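Local coordinates for methyltransferase domain-containing protein (Pyrococcus horikoshii, PDB 1VE3) that binds S-adenosylmethionine, probably acts as a methyltransferase on a substrate not yet identified, and forms a dimer of Rossmann-like subunits, at residues V9-T12 / N17-E20; R22-T27 / F109-V114; F52-E57 / E78-R83. All coordinates share one frame; numbering follows the deposited sequence.

Contact 1 (V9-T12 / N17-E20). With SAM (S-adenosylmethionine), chain C.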
loop_
_atom_site.group_PDB
_atom_site.type_symbol
_atom_site.label_atom_id
_atom_site.label_comp_id
_atom_site.label_asym_id
_atom_site.label_seq_id
_atom_site.Cartn_x
_atom_site.Cartn_y
_atom_site.Cartn_z
ATOM N N VAL A 9 13.207 0.111 -10.209
ATOM C CA VAL A 9 12.637 1.449 -10.114
ATOM C C VAL A 9 11.333 1.558 -9.314
ATOM O O VAL A 9 11.176 2.482 -8.515
ATOM C CB VAL A 9 12.406 2.038 -11.523
ATOM C CG1 VAL A 9 11.447 3.214 -11.454
ATOM C CG2 VAL A 9 13.737 2.484 -12.115
ATOM N N PHE A 10 10.399 0.632 -9.529
ATOM C CA PHE A 10 9.120 0.674 -8.813
ATOM C C PHE A 10 9.050 -0.309 -7.646
ATOM O O PHE A 10 9.552 -1.426 -7.733
ATOM C CB PHE A 10 7.959 0.412 -9.774
ATOM C CG PHE A 10 7.930 1.339 -10.948
ATOM C CD1 PHE A 10 8.529 0.976 -12.153
ATOM C CD2 PHE A 10 7.337 2.592 -10.843
ATOM C CE1 PHE A 10 8.537 1.848 -13.239
ATOM C CE2 PHE A 10 7.339 3.476 -11.921
ATOM C CZ PHE A 10 7.943 3.101 -13.123
ATOM N N PRO A 11 8.420 0.106 -6.533
ATOM C CA PRO A 11 8.278 -0.720 -5.334
ATOM C C PRO A 11 7.088 -1.670 -5.352
ATOM O O PRO A 11 7.049 -2.636 -4.585
ATOM C CB PRO A 11 8.150 0.322 -4.234
ATOM C CG PRO A 11 7.310 1.366 -4.898
ATOM C CD PRO A 11 7.965 1.484 -6.268
ATOM N N THR A 12 6.125 -1.390 -6.226
ATOM C CA THR A 12 4.900 -2.181 -6.345
ATOM C C THR A 12 5.050 -3.699 -6.235
ATOM O O THR A 12 4.216 -4.365 -5.631
ATOM C CB THR A 12 4.184 -1.883 -7.676
ATOM O OG1 THR A 12 4.167 -0.468 -7.897
ATOM C CG2 THR A 12 2.752 -2.389 -7.629
ATOM N N ASN A 17 6.840 -3.518 2.070
ATOM C CA ASN A 17 6.364 -2.525 3.035
ATOM C C ASN A 17 5.960 -1.185 2.416
ATOM O O ASN A 17 5.533 -0.274 3.128
ATOM C CB ASN A 17 7.409 -2.297 4.127
ATOM C CG ASN A 17 7.552 -3.493 5.046
ATOM O OD1 ASN A 17 6.573 -3.958 5.633
ATOM N ND2 ASN A 17 8.774 -3.998 5.177
ATOM N N SER A 18 6.080 -1.063 1.096
ATOM C CA SER A 18 5.691 0.174 0.430
ATOM C C SER A 18 4.173 0.284 0.415
ATOM O O SER A 18 3.465 -0.721 0.554
ATOM C CB SER A 18 6.200 0.202 -1.011
ATOM O OG SER A 18 5.513 -0.739 -1.824
ATOM N N GLN A 19 3.675 1.507 0.248
ATOM C CA GLN A 19 2.238 1.731 0.194
ATOM C C GLN A 19 1.687 1.071 -1.074
ATOM O O GLN A 19 0.570 0.556 -1.076
ATOM C CB GLN A 19 1.921 3.234 0.190
ATOM C CG GLN A 19 2.375 3.990 1.443
ATOM C CD GLN A 19 1.959 5.462 1.448
ATOM O OE1 GLN A 19 1.535 6.013 0.429
ATOM N NE2 GLN A 19 2.095 6.105 2.600
ATOM N N GLU A 20 2.480 1.078 -2.144
ATOM C CA GLU A 20 2.057 0.480 -3.412
ATOM C C GLU A 20 1.751 -1.009 -3.254
ATOM O O GLU A 20 0.681 -1.477 -3.649
ATOM C CB GLU A 20 3.137 0.651 -4.492
ATOM C CG GLU A 20 3.293 2.065 -5.054
ATOM C CD GLU A 20 3.958 3.031 -4.080
ATOM O OE1 GLU A 20 4.524 2.564 -3.069
ATOM O OE2 GLU A 20 3.926 4.259 -4.339
HETATM N N SAM C . -4.431 13.970 9.836
HETATM C CA SAM C . -5.562 13.018 10.033
HETATM C C SAM C . -6.229 13.293 11.378
HETATM O O SAM C . -7.462 13.209 11.450
HETATM O OXT SAM C . -5.439 13.585 12.330
HETATM C CB SAM C . -5.005 11.631 10.031
HETATM C CG SAM C . -5.965 10.617 9.648
HETATM S SD SAM C . -5.304 8.902 9.645
HETATM C CE SAM C . -4.833 8.581 11.225
HETATM C "C5'" SAM C . -3.938 8.936 8.476
HETATM C "C4'" SAM C . -4.274 9.359 6.954
HETATM O "O4'" SAM C . -3.036 9.338 6.163
HETATM C "C3'" SAM C . -5.152 8.356 6.220
HETATM O "O3'" SAM C . -6.380 9.226 6.078
HETATM C "C2'" SAM C . -4.648 8.133 4.835
HETATM O "O2'" SAM C . -5.462 8.070 3.706
HETATM C "C1'" SAM C . -3.466 9.173 4.828
HETATM N N9 SAM C . -2.353 8.759 3.964
HETATM C C8 SAM C . -1.605 7.584 3.893
HETATM N N7 SAM C . -0.676 7.603 2.969
HETATM C C5 SAM C . -0.799 8.830 2.394
HETATM C C6 SAM C . -0.100 9.524 1.312
HETATM N N6 SAM C . 0.914 8.961 0.633
HETATM N N1 SAM C . -0.495 10.831 0.957
HETATM C C2 SAM C . -1.526 11.439 1.627
HETATM N N3 SAM C . -2.242 10.884 2.644
HETATM C C4 SAM C . -1.836 9.572 2.993
#
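A helix N-cap at the dimer interface sets this contact: Pro11 and Thr12, in the loop after helix 4-9, pack against Ser18 and Glu20 where helix 19-34 begins. Ser18 stands at the N-cap position, its OG hydrogen-bonded to the backbone N of Tyr21 and to the carbonyl of Asp15. With chi1 at 70°, OG lies between its own backbone N and carbonyl carbon, and the same oxygen rests 3.7 Å from Pro11 CB. The proline ring touches both partners, CB meeting Ser18 while CG comes within 3.5 Å of Glu20 OE1. The Glu20 chain bends at chi2 (73°), which brings the carboxylate beside the proline CG; its OE2 is paired in a salt bridge with Arg95 of the second subunit. Thr12 crosses Glu20 at about a right angle, with Thr12 OG1 3.7 Å from Glu20 CB. Gln19 CB points away from the loop, and its extended chain carries OE1 to the adenine N6 of the S-adenosylmethionine held by the second subunit, 3.0 Å away at an N-H...O angle of 153°. The arrangement is that of a capped helix start contributing to a cofactor site across a dimer interface.

Contact 2 (R22-T27 / F109-V114). With SAM (S-adenosylmethionine), chain B.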
loop_
_atom_site.group_PDB
_atom_site.type_symbol
_atom_site.label_atom_id
_atom_site.label_comp_id
_atom_site.label_asym_id
_atom_site.label_seq_id
_atom_site.Cartn_x
_atom_site.Cartn_y
_atom_site.Cartn_z
ATOM N N ARG A 22 1.342 -2.750 -0.378
ATOM C CA ARG A 22 0.302 -2.980 0.622
ATOM C C ARG A 22 -1.079 -2.797 0.015
ATOM O O ARG A 22 -2.008 -3.538 0.332
ATOM C CB ARG A 22 0.476 -2.033 1.810
ATOM C CG ARG A 22 1.702 -2.334 2.656
ATOM C CD ARG A 22 1.782 -1.415 3.875
ATOM N NE ARG A 22 2.816 -1.863 4.807
ATOM C CZ ARG A 22 3.027 -1.333 6.008
ATOM N NH1 ARG A 22 2.276 -0.326 6.436
ATOM N NH2 ARG A 22 3.989 -1.817 6.784
ATOM N N SER A 23 -1.200 -1.805 -0.858
ATOM C CA SER A 23 -2.455 -1.520 -1.540
ATOM C C SER A 23 -2.934 -2.751 -2.309
ATOM O O SER A 23 -4.118 -3.085 -2.286
ATOM C CB SER A 23 -2.269 -0.353 -2.512
ATOM O OG SER A 23 -3.436 -0.170 -3.297
ATOM N N ARG A 24 -2.004 -3.419 -2.989
ATOM C CA ARG A 24 -2.323 -4.611 -3.763
ATOM C C ARG A 24 -2.776 -5.742 -2.843
ATOM O O ARG A 24 -3.757 -6.432 -3.126
ATOM C CB ARG A 24 -1.102 -5.046 -4.570
ATOM C CG ARG A 24 -0.642 -4.012 -5.596
ATOM C CD ARG A 24 0.720 -4.376 -6.145
ATOM N NE ARG A 24 0.703 -5.711 -6.709
ATOM C CZ ARG A 24 1.533 -6.688 -6.369
ATOM N NH1 ARG A 24 2.480 -6.499 -5.458
ATOM N NH2 ARG A 24 1.394 -7.872 -6.936
ATOM N N ILE A 25 -2.064 -5.924 -1.737
ATOM C CA ILE A 25 -2.411 -6.965 -0.782
ATOM C C ILE A 25 -3.804 -6.747 -0.196
ATOM O O ILE A 25 -4.666 -7.624 -0.266
ATOM C CB ILE A 25 -1.376 -7.028 0.373
ATOM C CG1 ILE A 25 -0.060 -7.605 -0.148
ATOM C CG2 ILE A 25 -1.913 -7.865 1.523
ATOM C CD1 ILE A 25 1.039 -7.686 0.891
ATOM N N GLU A 26 -4.036 -5.566 0.360
ATOM C CA GLU A 26 -5.319 -5.272 0.982
ATOM C C GLU A 26 -6.495 -5.266 0.008
ATOM O O GLU A 26 -7.650 -5.411 0.414
ATOM C CB GLU A 26 -5.225 -3.947 1.742
ATOM C CG GLU A 26 -4.054 -3.922 2.721
ATOM C CD GLU A 26 -4.015 -2.682 3.593
ATOM O OE1 GLU A 26 -4.218 -1.565 3.065
ATOM O OE2 GLU A 26 -3.764 -2.827 4.809
ATOM N N THR A 27 -6.214 -5.101 -1.278
ATOM C CA THR A 27 -7.292 -5.109 -2.254
ATOM C C THR A 27 -7.700 -6.556 -2.539
ATOM O O THR A 27 -8.885 -6.876 -2.599
ATOM C CB THR A 27 -6.869 -4.415 -3.572
ATOM O OG1 THR A 27 -6.764 -3.001 -3.354
ATOM C CG2 THR A 27 -7.891 -4.673 -4.671
ATOM N N PHE A 109 -1.622 -17.113 -8.662
ATOM C CA PHE A 109 -0.836 -16.546 -9.754
ATOM C C PHE A 109 -1.312 -15.096 -9.899
ATOM O O PHE A 109 -2.368 -14.819 -10.490
ATOM C CB PHE A 109 -1.130 -17.389 -11.007
ATOM C CG PHE A 109 -0.276 -17.072 -12.195
ATOM C CD1 PHE A 109 1.107 -17.005 -12.087
ATOM C CD2 PHE A 109 -0.858 -16.915 -13.448
ATOM C CE1 PHE A 109 1.900 -16.786 -13.207
ATOM C CE2 PHE A 109 -0.075 -16.696 -14.581
ATOM C CZ PHE A 109 1.307 -16.634 -14.460
ATOM N N ILE A 110 -0.522 -14.175 -9.354
ATOM C CA ILE A 110 -0.890 -12.766 -9.344
ATOM C C ILE A 110 -0.017 -11.799 -10.147
ATOM O O ILE A 110 1.204 -11.855 -10.081
ATOM C CB ILE A 110 -0.959 -12.271 -7.871
ATOM C CG1 ILE A 110 -2.009 -13.094 -7.110
ATOM C CG2 ILE A 110 -1.268 -10.782 -7.822
ATOM C CD1 ILE A 110 -2.129 -12.754 -5.633
ATOM N N ASP A 111 -0.667 -10.905 -10.893
ATOM C CA ASP A 111 0.019 -9.885 -11.694
ATOM C C ASP A 111 1.284 -10.385 -12.387
ATOM O O ASP A 111 2.332 -9.761 -12.251
ATOM C CB ASP A 111 0.420 -8.692 -10.808
ATOM C CG ASP A 111 -0.761 -7.853 -10.347
ATOM O OD1 ASP A 111 -1.579 -7.452 -11.203
ATOM O OD2 ASP A 111 -0.861 -7.571 -9.123
ATOM N N SER A 112 1.211 -11.476 -13.141
ATOM C CA SER A 112 2.427 -11.976 -13.782
ATOM C C SER A 112 2.360 -12.340 -15.258
ATOM O O SER A 112 3.398 -12.612 -15.859
ATOM C CB SER A 112 2.958 -13.198 -13.020
ATOM O OG SER A 112 3.240 -12.880 -11.672
ATOM N N ILE A 113 1.167 -12.342 -15.846
ATOM C CA ILE A 113 1.028 -12.731 -17.239
ATOM C C ILE A 113 1.800 -11.908 -18.267
ATOM O O ILE A 113 2.084 -12.421 -19.351
ATOM C CB ILE A 113 -0.457 -12.791 -17.678
ATOM C CG1 ILE A 113 -1.124 -11.433 -17.488
ATOM C CG2 ILE A 113 -1.184 -13.883 -16.903
ATOM C CD1 ILE A 113 -2.541 -11.383 -18.055
ATOM N N VAL A 114 2.150 -10.657 -17.952
ATOM C CA VAL A 114 2.898 -9.851 -18.922
ATOM C C VAL A 114 4.208 -10.527 -19.276
ATOM O O VAL A 114 4.820 -10.208 -20.287
ATOM C CB VAL A 114 3.215 -8.401 -18.412
ATOM C CG1 VAL A 114 1.924 -7.624 -18.213
ATOM C CG2 VAL A 114 4.028 -8.440 -17.116
HETATM N N SAM B . 3.075 -12.630 -7.699
HETATM C CA SAM B . 3.981 -11.456 -7.541
HETATM C C SAM B . 3.276 -10.375 -6.725
HETATM O O SAM B . 3.943 -9.732 -5.904
HETATM O OXT SAM B . 2.039 -10.226 -6.972
HETATM C CB SAM B . 4.290 -10.925 -8.904
HETATM C CG SAM B . 5.539 -10.196 -8.977
HETATM S SD SAM B . 5.936 -9.527 -10.641
HETATM C CE SAM B . 4.702 -8.452 -11.020
HETATM C "C5'" SAM B . 5.994 -10.968 -11.717
HETATM C "C4'" SAM B . 7.068 -12.119 -11.357
HETATM O "O4'" SAM B . 6.954 -13.208 -12.337
HETATM C "C3'" SAM B . 8.515 -11.679 -11.521
HETATM O "O3'" SAM B . 8.907 -11.723 -10.060
HETATM C "C2'" SAM B . 9.314 -12.743 -12.190
HETATM O "O2'" SAM B . 10.590 -13.135 -11.788
HETATM C "C1'" SAM B . 8.207 -13.857 -12.300
HETATM N N9 SAM B . 8.387 -14.721 -13.474
HETATM C C8 SAM B . 8.546 -14.441 -14.831
HETATM N N7 SAM B . 8.678 -15.509 -15.579
HETATM C C5 SAM B . 8.609 -16.545 -14.701
HETATM C C6 SAM B . 8.680 -18.000 -14.834
HETATM N N6 SAM B . 8.851 -18.608 -16.020
HETATM N N1 SAM B . 8.570 -18.809 -13.682
HETATM C C2 SAM B . 8.396 -18.226 -12.453
HETATM N N3 SAM B . 8.317 -16.886 -12.219
HETATM C C4 SAM B . 8.429 -16.085 -13.383
#
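The Arg24 guanidinium has two acids at its edge, Asp111 OD2 and the carboxylate oxygen OXT of S-adenosylmethionine, while Ile110 CG2 approaches obliquely, 4.0 Å from Arg24 NH2; Tyr21 makes a cation-pi contact with Arg24. The salt bridge to Asp111 runs from NH2 to OD2 over 3.2 Å with an N-H...O angle of 159°; OD2 lies in the guanidinium plane and uses its anti lone pair. A weak bond from Arg24 NE reaches the same oxygen at 3.4 Å. Both bonds end on one oxygen, so the pair is not bidentate, and the planes are turned 48° apart. NH2 also donates to OXT, though the 2.4 Å separation is too short to be trusted in detail. A leucine in place of Arg24 would probably leave the cofactor carboxylate and Asp111 without the positive charge between them. On the same CA as the carboxylate, the cofactor's amino N donates to Ile110 O at 3.1 Å. Ser112 OG lies 3.4 Å from C5', which joins sulfur and ribose. Helix 19-34 thus lies over the C-terminal end of central strand 104-110, with Phe52 of helix 51-58 touching both Arg24 and Ile110 and strand 136-143 pairing alongside.

Contact 3 (F52-E57 / E78-R83)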
loop_
_atom_site.group_PDB
_atom_site.type_symbol
_atom_site.label_atom_id
_atom_site.label_comp_id
_atom_site.label_asym_id
_atom_site.label_seq_id
_atom_site.Cartn_x
_atom_site.Cartn_y
_atom_site.Cartn_z
ATOM N N PHE A 52 2.443 -12.043 -0.939
ATOM C CA PHE A 52 1.193 -12.780 -0.781
ATOM C C PHE A 52 1.394 -14.111 -0.071
ATOM O O PHE A 52 0.445 -14.700 0.431
ATOM C CB PHE A 52 0.517 -12.967 -2.145
ATOM C CG PHE A 52 -0.132 -11.719 -2.658
ATOM C CD1 PHE A 52 -1.404 -11.360 -2.233
ATOM C CD2 PHE A 52 0.556 -10.858 -3.504
ATOM C CE1 PHE A 52 -1.984 -10.160 -2.640
ATOM C CE2 PHE A 52 -0.018 -9.652 -3.919
ATOM C CZ PHE A 52 -1.287 -9.306 -3.485
ATOM N N SER A 53 2.634 -14.576 -0.021
ATOM C CA SER A 53 2.928 -15.822 0.667
ATOM C C SER A 53 2.770 -15.574 2.169
ATOM O O SER A 53 2.008 -16.262 2.842
ATOM C CB SER A 53 4.351 -16.282 0.347
ATOM O OG SER A 53 4.461 -16.670 -1.011
ATOM N N PHE A 54 3.480 -14.572 2.682
ATOM C CA PHE A 54 3.407 -14.232 4.097
ATOM C C PHE A 54 1.959 -13.990 4.503
ATOM O O PHE A 54 1.531 -14.397 5.581
ATOM C CB PHE A 54 4.259 -12.993 4.386
ATOM C CG PHE A 54 5.690 -13.140 3.962
ATOM C CD1 PHE A 54 6.418 -14.271 4.326
ATOM C CD2 PHE A 54 6.301 -12.178 3.165
ATOM C CE1 PHE A 54 7.725 -14.447 3.897
ATOM C CE2 PHE A 54 7.615 -12.344 2.728
ATOM C CZ PHE A 54 8.329 -13.484 3.096
ATOM N N LEU A 55 1.199 -13.333 3.638
ATOM C CA LEU A 55 -0.205 -13.073 3.941
ATOM C C LEU A 55 -0.967 -14.381 4.168
ATOM O O LEU A 55 -1.697 -14.519 5.152
ATOM C CB LEU A 55 -0.866 -12.301 2.803
ATOM C CG LEU A 55 -2.369 -12.097 2.971
ATOM C CD1 LEU A 55 -2.619 -11.214 4.182
ATOM C CD2 LEU A 55 -2.952 -11.469 1.711
ATOM N N LEU A 56 -0.804 -15.339 3.257
ATOM C CA LEU A 56 -1.491 -16.622 3.383
ATOM C C LEU A 56 -0.976 -17.412 4.575
ATOM O O LEU A 56 -1.750 -18.055 5.284
ATOM C CB LEU A 56 -1.334 -17.459 2.107
ATOM C CG LEU A 56 -2.099 -17.013 0.854
ATOM C CD1 LEU A 56 -1.986 -18.098 -0.218
ATOM C CD2 LEU A 56 -3.563 -16.770 1.198
ATOM N N GLU A 57 0.334 -17.366 4.788
ATOM C CA GLU A 57 0.946 -18.071 5.906
ATOM C C GLU A 57 0.351 -17.618 7.239
ATOM O O GLU A 57 0.196 -18.421 8.156
ATOM C CB GLU A 57 2.454 -17.835 5.929
ATOM C CG GLU A 57 3.137 -18.449 7.141
ATOM C CD GLU A 57 4.537 -17.917 7.351
ATOM O OE1 GLU A 57 4.685 -16.684 7.492
ATOM O OE2 GLU A 57 5.488 -18.726 7.382
ATOM N N GLU A 78 15.035 -12.881 2.827
ATOM C CA GLU A 78 15.346 -11.882 3.844
ATOM C C GLU A 78 14.063 -11.390 4.507
ATOM O O GLU A 78 14.043 -11.130 5.710
ATOM C CB GLU A 78 16.098 -10.708 3.225
ATOM C CG GLU A 78 17.434 -11.108 2.636
ATOM C CD GLU A 78 18.137 -9.957 1.962
ATOM O OE1 GLU A 78 18.419 -8.948 2.645
ATOM O OE2 GLU A 78 18.409 -10.061 0.747
ATOM N N TYR A 79 12.992 -11.258 3.724
ATOM C CA TYR A 79 11.715 -10.819 4.283
ATOM C C TYR A 79 11.180 -11.894 5.213
ATOM O O TYR A 79 10.619 -11.596 6.266
ATOM C CB TYR A 79 10.685 -10.547 3.180
ATOM C CG TYR A 79 10.813 -9.181 2.546
ATOM C CD1 TYR A 79 10.752 -8.022 3.324
ATOM C CD2 TYR A 79 10.990 -9.041 1.170
ATOM C CE1 TYR A 79 10.860 -6.756 2.747
ATOM C CE2 TYR A 79 11.100 -7.780 0.582
ATOM C CZ TYR A 79 11.034 -6.642 1.376
ATOM O OH TYR A 79 11.130 -5.391 0.801
ATOM N N ALA A 80 11.355 -13.148 4.810
ATOM C CA ALA A 80 10.896 -14.280 5.604
ATOM C C ALA A 80 11.694 -14.337 6.900
ATOM O O ALA A 80 11.162 -14.676 7.958
ATOM C CB ALA A 80 11.072 -15.573 4.819
ATOM N N LYS A 81 12.975 -13.999 6.808
ATOM C CA LYS A 81 13.847 -14.008 7.975
ATOM C C LYS A 81 13.382 -12.936 8.958
ATOM O O LYS A 81 13.115 -13.224 10.126
ATOM C CB LYS A 81 15.294 -13.742 7.551
ATOM C CG LYS A 81 16.337 -14.115 8.590
ATOM C CD LYS A 81 17.743 -13.864 8.059
ATOM C CE LYS A 81 18.817 -14.406 8.998
ATOM N NZ LYS A 81 18.751 -13.802 10.358
ATOM N N SER A 82 13.269 -11.702 8.473
ATOM C CA SER A 82 12.842 -10.590 9.313
ATOM C C SER A 82 11.446 -10.794 9.892
ATOM O O SER A 82 11.150 -10.318 10.986
ATOM C CB SER A 82 12.884 -9.279 8.524
ATOM O OG SER A 82 11.999 -9.313 7.423
ATOM N N ARG A 83 10.586 -11.496 9.161
ATOM C CA ARG A 83 9.235 -11.747 9.649
ATOM C C ARG A 83 9.138 -13.099 10.339
ATOM O O ARG A 83 8.067 -13.486 10.802
ATOM C CB ARG A 83 8.218 -11.685 8.504
ATOM C CG ARG A 83 7.997 -10.290 7.946
ATOM C CD ARG A 83 6.728 -10.227 7.124
ATOM N NE ARG A 83 6.446 -8.872 6.664
ATOM C CZ ARG A 83 5.356 -8.529 5.985
ATOM N NH1 ARG A 83 4.445 -9.446 5.691
ATOM N NH2 ARG A 83 5.185 -7.274 5.591
#
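Helices 51-58 and 70-82 approach through Phe54 and Ala80, whose CA atoms are 7.6 Å apart, and no hydrogen bond crosses between the two segments. Phe54 carries the first helix's side of the contact. Its CG is anti to its own carbonyl carbon (chi1 -56°), and the far end of the ring reaches the backbone of the second helix: CZ lies 3.5 Å from Ala80 N, CE1 3.6 Å from Ala80 CB, and CE2 3.6 Å from Tyr79 CB. The small alanine side chain probably allows the ring to come this near. Tyr79 meets it through CB, while the phenol end leads away. Further along, the extended Arg83 chain comes obliquely past the base of the phenylalanine, with Arg83 NH1 3.8 Å from Phe54 CB; ring and guanidinium planes are 50° apart. The charge of Arg83 is met by Glu173 of the second subunit, which forms a salt bridge with NE. Glu57 OE2 accepts a hydrogen bond from Asn86 N, tying helix 51-58 to the loop after helix 70-82. The two helices belong to successive beta-alpha-beta units, joining parallel strands 41-45, 62-67 and 88-91, as in the Rossmann-like fold of S-adenosylmethionine-dependent methyltransferases.

How the contacts relate
From the N terminus, contact 1 closes first, a short loop of four residues between helix 4-9 and the start of helix 19-34. Contact 2 opens after it on that same helix and closes 82 residues later at the end of strand 104-110, so the first helices and strands of the Rossmann-like core lie within its loop. Contact 3 is nested there, joining helices 51-58 and 70-82. The three also meet in space: contacts 1 and 2 share helix 19-34, while Phe52 and Leu55 pack on Ile25, linking contacts 2 and 3. Together they tie the N-terminal loop, helix 19-34, strand 104-110 and the two nested helices to one another, and all three reach the second subunit.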